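PDB 2D5W: peptide ABC transporter, peptide-binding protein from Thermus thermophilus, which binds oligopeptides, here crystallised with a pentapeptide, and probably delivers them to an ABC transporter for uptake into the cell. Local coordinates for residues L119-I131 and T138-Y150. Residues are numbered along the deposited sequence; the frame is centred on the assembly and turned at random.
Sequences LNPDFWERVNVRI and TLIFEPAYYYDTY
Arg-126, the last residue of helix 121-126, lays its guanidinium flat over the ring of Tyr-145, a cation-pi stack with centres 3.5 Å apart and planes at 18°. With CG between the backbone N and the carbonyl carbon (chi1 69°), the extended chain heads for Asp-148 and meets it end-on: NH1 bonds OD2 and NH2 bonds OD1, each at 2.9 Å and on a syn lone pair, the two flat groups nearly coplanar. NE forms a salt bridge to OD1 of Asp-122 (2.8 Å), while OD2 of that residue accepts from Tyr-145 OH at 2.7 Å. Together these hold the buried cation's rotation; NH2 adds a bent hydrogen bond to Pro-143 O, and water 1 joins NH1 to Asp-122 OD1 and Tyr-147 OH, itself bonded to Asp-475. A methionine here would probably leave both aspartates without their shared countercharge and Tyr-145 without its stacked cation.

The looser side is the sheet face of Asn-128, Arg-130, Thr-138 and Ile-140, where the first two are exposed and Arg-130 turns to Glu-82. On the opposite, apolar face Val-127 CG2 touches Phe-141 CD2 at 3.5 Å, and Phe-108 of helix 101-112 touches Val-127, Val-129 and Leu-139. Strand 127-131 edges a four-stranded antiparallel sheet, with strand 136-141 between it and strand 78-86.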
loop_
_atom_site.group_PDB
_atom_site.type_symbol
_atom_site.label_atom_id
_atom_site.label_comp_id
_atom_site.label_asym_id
_atom_site.label_seq_id
_atom_site.Cartn_x
_atom_site.Cartn_y
_atom_site.Cartn_z
ATOM N N LEU A 119 -0.911 -3.781 11.007
ATOM C CA LEU A 119 -0.890 -4.413 9.693
ATOM C C LEU A 119 0.079 -5.584 9.642
ATOM O O LEU A 119 -0.157 -6.561 8.936
ATOM C CB LEU A 119 -0.461 -3.399 8.634
ATOM C CG LEU A 119 -1.360 -2.194 8.373
ATOM C CD1 LEU A 119 -0.588 -1.135 7.591
ATOM C CD2 LEU A 119 -2.594 -2.643 7.609
ATOM N N ASN A 120 1.179 -5.469 10.376
ATOM C CA ASN A 120 2.194 -6.515 10.390
ATOM C C ASN A 120 2.542 -6.948 11.804
ATOM O O ASN A 120 3.511 -6.469 12.399
ATOM C CB ASN A 120 3.459 -6.048 9.656
ATOM C CG ASN A 120 3.758 -4.579 9.875
ATOM O OD1 ASN A 120 3.011 -3.709 9.421
ATOM N ND2 ASN A 120 4.854 -4.292 10.569
ATOM N N PRO A 121 1.750 -7.873 12.359
ATOM C CA PRO A 121 1.971 -8.380 13.717
ATOM C C PRO A 121 3.308 -9.103 13.874
ATOM O O PRO A 121 3.823 -9.219 14.984
ATOM C CB PRO A 121 0.777 -9.304 13.947
ATOM C CG PRO A 121 -0.272 -8.752 13.036
ATOM C CD PRO A 121 0.498 -8.403 11.795
ATOM N N ASP A 122 3.866 -9.594 12.771
ATOM C CA ASP A 122 5.154 -10.279 12.828
ATOM C C ASP A 122 6.246 -9.287 13.221
ATOM O O ASP A 122 7.045 -9.559 14.118
ATOM C CB ASP A 122 5.482 -10.922 11.474
ATOM C CG ASP A 122 6.921 -11.406 11.391
ATOM O OD1 ASP A 122 7.810 -10.584 11.084
ATOM O OD2 ASP A 122 7.160 -12.604 11.647
ATOM N N PHE A 123 6.278 -8.139 12.550
ATOM C CA PHE A 123 7.262 -7.103 12.842
ATOM C C PHE A 123 7.190 -6.736 14.317
ATOM O O PHE A 123 8.205 -6.688 15.017
ATOM C CB PHE A 123 6.974 -5.853 11.999
ATOM C CG PHE A 123 7.799 -4.645 12.378
ATOM C CD1 PHE A 123 9.027 -4.403 11.770
ATOM C CD2 PHE A 123 7.341 -3.746 13.340
ATOM C CE1 PHE A 123 9.786 -3.284 12.110
ATOM C CE2 PHE A 123 8.095 -2.623 13.688
ATOM C CZ PHE A 123 9.320 -2.393 13.070
ATOM N N TRP A 124 5.974 -6.493 14.790
ATOM C CA TRP A 124 5.785 -6.085 16.167
ATOM C C TRP A 124 6.110 -7.128 17.222
ATOM O O TRP A 124 6.198 -6.814 18.406
ATOM C CB TRP A 124 4.377 -5.513 16.331
ATOM C CG TRP A 124 4.313 -4.158 15.697
ATOM C CD1 TRP A 124 3.718 -3.818 14.514
ATOM C CD2 TRP A 124 4.989 -2.986 16.158
ATOM N NE1 TRP A 124 3.991 -2.503 14.211
ATOM C CE2 TRP A 124 4.770 -1.970 15.205
ATOM C CE3 TRP A 124 5.766 -2.699 17.289
ATOM C CZ2 TRP A 124 5.303 -0.681 15.347
ATOM C CZ3 TRP A 124 6.296 -1.422 17.431
ATOM C CH2 TRP A 124 6.061 -0.429 16.464
ATOM N N GLU A 125 6.318 -8.366 16.791
ATOM C CA GLU A 125 6.681 -9.426 17.719
ATOM C C GLU A 125 8.197 -9.559 17.824
ATOM O O GLU A 125 8.726 -9.816 18.905
ATOM C CB GLU A 125 6.094 -10.766 17.262
ATOM C CG GLU A 125 4.603 -10.902 17.487
ATOM C CD GLU A 125 4.245 -11.020 18.958
ATOM O OE1 GLU A 125 3.041 -10.967 19.282
ATOM O OE2 GLU A 125 5.168 -11.175 19.788
ATOM N N ARG A 126 8.898 -9.352 16.714
ATOM C CA ARG A 126 10.349 -9.529 16.705
ATOM C C ARG A 126 11.223 -8.277 16.706
ATOM O O ARG A 126 12.445 -8.386 16.723
ATOM C CB ARG A 126 10.733 -10.410 15.513
ATOM C CG ARG A 126 10.519 -9.730 14.185
ATOM C CD ARG A 126 10.610 -10.677 12.991
ATOM N NE ARG A 126 10.446 -9.888 11.777
ATOM C CZ ARG A 126 11.414 -9.161 11.232
ATOM N NH1 ARG A 126 11.178 -8.444 10.143
ATOM N NH2 ARG A 126 12.635 -9.190 11.750
ATOM N N VAL A 127 10.622 -7.093 16.690
ATOM C CA VAL A 127 11.421 -5.875 16.687
ATOM C C VAL A 127 11.271 -5.109 17.994
ATOM O O VAL A 127 10.170 -4.968 18.524
ATOM C CB VAL A 127 11.042 -4.956 15.505
ATOM C CG1 VAL A 127 11.956 -3.735 15.474
ATOM C CG2 VAL A 127 11.148 -5.729 14.199
ATOM N N ASN A 128 12.395 -4.628 18.511
ATOM C CA ASN A 128 12.415 -3.869 19.751
ATOM C C ASN A 128 13.387 -2.712 19.604
ATOM O O ASN A 128 14.099 -2.609 18.605
ATOM C CB ASN A 128 12.837 -4.768 20.917
ATOM C CG ASN A 128 11.721 -5.686 21.374
ATOM O OD1 ASN A 128 10.742 -5.237 21.971
ATOM N ND2 ASN A 128 11.858 -6.976 21.088
ATOM N N VAL A 129 13.412 -1.833 20.596
ATOM C CA VAL A 129 14.304 -0.686 20.552
ATOM C C VAL A 129 15.017 -0.492 21.883
ATOM O O VAL A 129 14.478 -0.810 22.946
ATOM C CB VAL A 129 13.527 0.615 20.192
ATOM C CG1 VAL A 129 12.557 0.982 21.309
ATOM C CG2 VAL A 129 14.501 1.753 19.937
ATOM N N ARG A 130 16.247 0.002 21.807
ATOM C CA ARG A 130 17.056 0.284 22.986
ATOM C C ARG A 130 17.468 1.745 22.848
ATOM O O ARG A 130 17.990 2.148 21.809
ATOM C CB ARG A 130 18.289 -0.624 23.011
ATOM C CG ARG A 130 19.198 -0.421 24.210
ATOM C CD ARG A 130 20.289 -1.475 24.222
ATOM N NE ARG A 130 21.054 -1.473 22.980
ATOM C CZ ARG A 130 21.923 -2.418 22.633
ATOM N NH1 ARG A 130 22.572 -2.330 21.481
ATOM N NH2 ARG A 130 22.139 -3.451 23.435
ATOM N N ILE A 131 17.222 2.537 23.886
ATOM C CA ILE A 131 17.549 3.961 23.858
ATOM C C ILE A 131 18.845 4.258 24.610
ATOM O O ILE A 131 18.962 3.942 25.795
ATOM C CB ILE A 131 16.412 4.793 24.499
ATOM C CG1 ILE A 131 15.063 4.410 23.883
ATOM C CG2 ILE A 131 16.686 6.276 24.318
ATOM C CD1 ILE A 131 14.958 4.654 22.394
ATOM N N THR A 138 18.904 2.090 19.149
ATOM C CA THR A 138 19.240 0.888 18.408
ATOM C C THR A 138 17.995 0.056 18.165
ATOM O O THR A 138 17.237 -0.227 19.092
ATOM C CB THR A 138 20.255 0.025 19.189
ATOM O OG1 THR A 138 21.443 0.788 19.427
ATOM C CG2 THR A 138 20.615 -1.229 18.407
ATOM N N LEU A 139 17.774 -0.314 16.910
ATOM C CA LEU A 139 16.640 -1.158 16.568
ATOM C C LEU A 139 17.167 -2.588 16.622
ATOM O O LEU A 139 18.251 -2.879 16.107
ATOM C CB LEU A 139 16.120 -0.827 15.167
ATOM C CG LEU A 139 15.507 0.570 15.016
ATOM C CD1 LEU A 139 15.139 0.812 13.562
ATOM C CD2 LEU A 139 14.278 0.700 15.907
ATOM N N ILE A 140 16.407 -3.470 17.261
ATOM C CA ILE A 140 16.803 -4.862 17.415
ATOM C C ILE A 140 15.797 -5.789 16.751
ATOM O O ILE A 140 14.622 -5.804 17.116
ATOM C CB ILE A 140 16.902 -5.232 18.912
ATOM C CG1 ILE A 140 17.825 -4.245 19.632
ATOM C CG2 ILE A 140 17.422 -6.657 19.067
ATOM C CD1 ILE A 140 17.773 -4.347 21.146
ATOM N N PHE A 141 16.266 -6.561 15.775
ATOM C CA PHE A 141 15.412 -7.503 15.061
ATOM C C PHE A 141 15.858 -8.920 15.400
ATOM O O PHE A 141 17.000 -9.297 15.132
ATOM C CB PHE A 141 15.520 -7.311 13.544
ATOM C CG PHE A 141 15.344 -5.889 13.082
ATOM C CD1 PHE A 141 16.359 -4.954 13.259
ATOM C CD2 PHE A 141 14.173 -5.491 12.448
ATOM C CE1 PHE A 141 16.213 -3.642 12.810
ATOM C CE2 PHE A 141 14.015 -4.178 11.994
ATOM C CZ PHE A 141 15.037 -3.255 12.176
ATOM N N GLU A 142 14.964 -9.705 15.986
ATOM C CA GLU A 142 15.296 -11.080 16.338
ATOM C C GLU A 142 14.055 -11.969 16.318
ATOM O O GLU A 142 13.142 -11.792 17.123
ATOM C CB GLU A 142 15.946 -11.133 17.724
ATOM C CG GLU A 142 16.419 -12.528 18.109
ATOM C CD GLU A 142 17.050 -12.585 19.483
ATOM O OE1 GLU A 142 18.064 -11.891 19.703
ATOM O OE2 GLU A 142 16.532 -13.327 20.343
ATOM N N PRO A 143 14.001 -12.931 15.383
ATOM C CA PRO A 143 15.036 -13.197 14.380
ATOM C C PRO A 143 15.038 -12.124 13.296
ATOM O O PRO A 143 14.002 -11.518 13.011
ATOM C CB PRO A 143 14.638 -14.565 13.837
ATOM C CG PRO A 143 13.146 -14.500 13.879
ATOM C CD PRO A 143 12.877 -13.874 15.235
ATOM N N ALA A 144 16.198 -11.894 12.695
ATOM C CA ALA A 144 16.326 -10.896 11.645
ATOM C C ALA A 144 15.887 -11.464 10.302
ATOM O O ALA A 144 16.106 -12.647 10.016
ATOM C CB ALA A 144 17.769 -10.418 11.558
ATOM N N TYR A 145 15.260 -10.617 9.489
ATOM C CA TYR A 145 14.808 -11.001 8.156
ATOM C C TYR A 145 15.723 -10.326 7.141
ATOM O O TYR A 145 16.343 -9.302 7.437
ATOM C CB TYR A 145 13.359 -10.572 7.915
ATOM C CG TYR A 145 12.317 -11.380 8.664
ATOM C CD1 TYR A 145 10.956 -11.139 8.470
ATOM C CD2 TYR A 145 12.683 -12.387 9.561
ATOM C CE1 TYR A 145 9.989 -11.878 9.148
ATOM C CE2 TYR A 145 11.723 -13.126 10.244
ATOM C CZ TYR A 145 10.381 -12.870 10.034
ATOM O OH TYR A 145 9.444 -13.611 10.719
ATOM N N TYR A 146 15.790 -10.886 5.939
ATOM C CA TYR A 146 16.669 -10.372 4.899
ATOM C C TYR A 146 16.455 -8.918 4.500
ATOM O O TYR A 146 17.373 -8.275 3.993
ATOM C CB TYR A 146 16.566 -11.258 3.650
ATOM C CG TYR A 146 15.357 -10.983 2.778
ATOM C CD1 TYR A 146 15.457 -10.156 1.660
ATOM C CD2 TYR A 146 14.114 -11.541 3.077
ATOM C CE1 TYR A 146 14.348 -9.890 0.860
ATOM C CE2 TYR A 146 12.999 -11.278 2.283
ATOM C CZ TYR A 146 13.126 -10.453 1.180
ATOM O OH TYR A 146 12.026 -10.174 0.398
ATOM N N TYR A 147 15.254 -8.400 4.740
ATOM C CA TYR A 147 14.921 -7.031 4.354
ATOM C C TYR A 147 14.905 -5.987 5.465
ATOM O O TYR A 147 14.522 -4.843 5.225
ATOM C CB TYR A 147 13.558 -7.022 3.653
ATOM C CG TYR A 147 12.398 -7.569 4.475
ATOM C CD1 TYR A 147 12.103 -7.063 5.743
ATOM C CD2 TYR A 147 11.552 -8.543 3.949
ATOM C CE1 TYR A 147 10.991 -7.509 6.459
ATOM C CE2 TYR A 147 10.437 -8.992 4.654
ATOM C CZ TYR A 147 10.161 -8.472 5.907
ATOM O OH TYR A 147 9.051 -8.892 6.601
ATOM N N ASP A 148 15.328 -6.351 6.669
ATOM C CA ASP A 148 15.281 -5.406 7.781
ATOM C C ASP A 148 16.083 -4.111 7.633
ATOM O O ASP A 148 15.753 -3.109 8.273
ATOM C CB ASP A 148 15.646 -6.126 9.080
ATOM C CG ASP A 148 14.548 -7.074 9.547
ATOM O OD1 ASP A 148 14.840 -7.974 10.360
ATOM O OD2 ASP A 148 13.384 -6.913 9.113
ATOM N N THR A 149 17.115 -4.111 6.794
ATOM C CA THR A 149 17.906 -2.895 6.604
ATOM C C THR A 149 17.376 -2.042 5.454
ATOM O O THR A 149 17.878 -0.944 5.214
ATOM C CB THR A 149 19.394 -3.204 6.318
ATOM O OG1 THR A 149 19.507 -3.944 5.097
ATOM C CG2 THR A 149 20.007 -4.000 7.462
ATOM N N TYR A 150 16.362 -2.545 4.751
ATOM C CA TYR A 150 15.775 -1.827 3.619
ATOM C C TYR A 150 14.981 -0.594 4.055
ATOM O O TYR A 150 14.025 -0.701 4.822
ATOM C CB TYR A 150 14.834 -2.739 2.827
ATOM C CG TYR A 150 15.462 -3.938 2.140
ATOM C CD1 TYR A 150 14.683 -4.766 1.334
ATOM C CD2 TYR A 150 16.813 -4.257 2.303
ATOM C CE1 TYR A 150 15.221 -5.879 0.706
ATOM C CE2 TYR A 150 17.366 -5.380 1.673
ATOM C CZ TYR A 150 16.558 -6.183 0.877
ATOM O OH TYR A 150 17.070 -7.294 0.244
HETATM O O HOH W 1 8.306 -8.324 9.332
HETATM O O HOH W 2 13.972 -7.755 19.298
#